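Local coordinates for DPS family dna-binding stress response protein (Thermosynechococcus elongatus, PDB 2C41), which binds and oxidises iron as an antioxidant Dps protein of the ferritin-like family and, as a stress-response protein, probably also binds DNA, at the interface of chains A and B. Sequence-based numbering; all coordinates share one arbitrary frame. Chains: chain A/B, DPS family dna-binding stress response protein.

The interface of chains A and B. Residues chain A 73-77, 80; chain B 27, 31, 34-35, 89.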
loop_
_atom_site.group_PDB
_atom_site.type_symbol
_atom_site.label_atom_id
_atom_site.label_comp_id
_atom_site.label_asym_id
_atom_site.label_seq_id
_atom_site.Cartn_x
_atom_site.Cartn_y
_atom_site.Cartn_z
ATOM N N PRO A 73 34.391 10.486 -2.183
ATOM C CA PRO A 73 34.428 9.031 -2.222
ATOM C C PRO A 73 35.294 8.555 -3.386
ATOM O O PRO A 73 35.747 9.373 -4.202
ATOM C CB PRO A 73 32.961 8.656 -2.468
ATOM C CG PRO A 73 32.420 9.800 -3.278
ATOM C CD PRO A 73 33.142 11.027 -2.759
ATOM N N VAL A 74 35.534 7.247 -3.453
ATOM C CA VAL A 74 36.014 6.638 -4.691
ATOM C C VAL A 74 34.881 6.830 -5.686
ATOM O O VAL A 74 33.704 6.696 -5.314
ATOM C CB VAL A 74 36.286 5.122 -4.531
ATOM C CG1 VAL A 74 36.920 4.568 -5.789
ATOM C CG2 VAL A 74 37.178 4.845 -3.328
ATOM N N ALA A 75 35.208 7.169 -6.928
ATOM C CA ALA A 75 34.162 7.472 -7.919
ATOM C C ALA A 75 34.505 7.028 -9.344
ATOM O O ALA A 75 33.620 6.635 -10.109
ATOM C CB ALA A 75 33.818 8.965 -7.893
ATOM N N ASP A 76 35.775 7.129 -9.706
ATOM C CA ASP A 76 36.234 6.678 -11.015
ATOM C C ASP A 76 36.156 5.150 -11.043
ATOM O O ASP A 76 36.756 4.497 -10.195
ATOM C CB ASP A 76 37.660 7.168 -11.244
ATOM C CG ASP A 76 37.772 8.692 -11.260
ATOM O OD1 ASP A 76 38.909 9.193 -11.412
ATOM O OD2 ASP A 76 36.747 9.397 -11.129
ATOM N N PRO A 77 35.367 4.570 -11.972
ATOM C CA PRO A 77 35.261 3.093 -11.977
ATOM C C PRO A 77 36.587 2.328 -11.978
ATOM O O PRO A 77 36.659 1.268 -11.357
ATOM C CB PRO A 77 34.446 2.808 -13.244
ATOM C CG PRO A 77 33.551 4.031 -13.350
ATOM C CD PRO A 77 34.490 5.178 -12.995
ATOM N N TYR A 80 38.141 1.402 -8.297
ATOM C CA TYR A 80 37.585 0.450 -7.326
ATOM C C TYR A 80 38.499 -0.743 -7.031
ATOM O O TYR A 80 38.746 -1.062 -5.870
ATOM C CB TYR A 80 36.168 -0.007 -7.721
ATOM C CG TYR A 80 35.099 1.067 -7.526
ATOM C CD1 TYR A 80 34.790 1.545 -6.253
ATOM C CD2 TYR A 80 34.399 1.594 -8.614
ATOM C CE1 TYR A 80 33.812 2.526 -6.059
ATOM C CE2 TYR A 80 33.413 2.578 -8.433
ATOM C CZ TYR A 80 33.127 3.037 -7.146
ATOM O OH TYR A 80 32.155 4.007 -6.928
ATOM N N LEU B 27 28.012 3.044 -12.636
ATOM C CA LEU B 27 29.034 3.554 -11.723
ATOM C C LEU B 27 29.372 5.006 -12.026
ATOM O O LEU B 27 29.581 5.802 -11.100
ATOM C CB LEU B 27 30.277 2.658 -11.717
ATOM C CG LEU B 27 30.032 1.255 -11.116
ATOM C CD1 LEU B 27 31.246 0.355 -11.316
ATOM C CD2 LEU B 27 29.621 1.308 -9.638
ATOM N N LYS B 31 29.070 8.352 -9.604
ATOM C CA LYS B 31 30.055 9.432 -9.511
ATOM C C LYS B 31 29.395 10.805 -9.634
ATOM O O LYS B 31 29.635 11.682 -8.801
ATOM C CB LYS B 31 31.162 9.276 -10.564
ATOM C CG LYS B 31 32.120 10.485 -10.593
ATOM C CD LYS B 31 33.314 10.235 -11.509
ATOM C CE LYS B 31 34.159 11.507 -11.691
ATOM N NZ LYS B 31 35.314 11.285 -12.613
ATOM N N TRP B 34 27.255 11.681 -6.627
ATOM C CA TRP B 34 28.025 12.046 -5.439
ATOM C C TRP B 34 28.778 13.366 -5.583
ATOM O O TRP B 34 28.888 14.127 -4.615
ATOM C CB TRP B 34 29.024 10.949 -5.057
ATOM C CG TRP B 34 28.411 9.644 -4.707
ATOM C CD1 TRP B 34 27.247 9.434 -4.004
ATOM C CD2 TRP B 34 28.929 8.350 -5.032
ATOM N NE1 TRP B 34 27.011 8.081 -3.881
ATOM C CE2 TRP B 34 28.024 7.395 -4.510
ATOM C CE3 TRP B 34 30.073 7.903 -5.722
ATOM C CZ2 TRP B 34 28.238 6.012 -4.634
ATOM C CZ3 TRP B 34 30.278 6.534 -5.868
ATOM C CH2 TRP B 34 29.366 5.599 -5.319
ATOM N N LEU B 35 29.291 13.631 -6.781
ATOM C CA LEU B 35 30.232 14.740 -6.971
ATOM C C LEU B 35 29.634 16.005 -7.578
ATOM O O LEU B 35 30.313 17.037 -7.683
ATOM C CB LEU B 35 31.452 14.288 -7.778
ATOM C CG LEU B 35 32.276 13.135 -7.194
ATOM C CD1 LEU B 35 33.506 12.918 -8.056
ATOM C CD2 LEU B 35 32.677 13.408 -5.745
ATOM N N SER B 89 34.395 7.081 -16.156
ATOM C CA SER B 89 34.688 8.472 -15.795
ATOM C C SER B 89 36.002 8.560 -15.034
ATOM O O SER B 89 36.289 7.719 -14.173
ATOM C CB SER B 89 33.545 9.077 -14.964
ATOM O OG SER B 89 33.675 10.486 -14.831
HETATM O O HOH W 1 31.537 5.147 -9.217
#
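B:Lys31 lies along A:Ala75 and ends at the carboxylate of A:Asp76. CB lies beside the carbonyl A:Ala75 O, at 3.6 Å, and the methyl of the same residue; CG comes nearer that methyl, 3.5 Å from A:Ala75 CB. CD still borders the methyl but is already nearer A:Asp76 OD2, CE comes within 3.4 Å of the same OD2, and the terminal amine NZ forms a salt bridge and hydrogen bond with A:Asp76 OD2 at 2.8 Å. With CG anti to the backbone N (chi1 173°) and the rest extended, the chain reaches this acid at full length. NZ approaches from above the carboxylate plane, 36° out of it, and also donates to the hydroxyl B:Ser89 OG at 2.9 Å, a second bond from its own subunit that would help hold the tip in place. An alanine in place of B:Lys31 would probably leave A:Asp76 without its cationic mate and open a gap beside the A:Ala75 methyl.

Farther along, A:Tyr80 and B:Trp34 meet tip to tip: the phenol OH lies in the indole plane at its edge, 3.3 Å from B:Trp34 CZ3. The same OH bonds to a water at 2.6 Å, which also joins the carbonyls A:Ala75 O and B:Leu27 O, bridging the subunits. A:Pro73 CG packs on B:Trp34 CE3 at 3.9 Å.

Chain A contributes the loop leading into 3-10 helix 77-79 and helix 80-83, set against helix 6-35 and the loop at B:Ser89 of chain B; this patch and its twin belong to a two-fold interface within the dodecamer characteristic of Dps proteins.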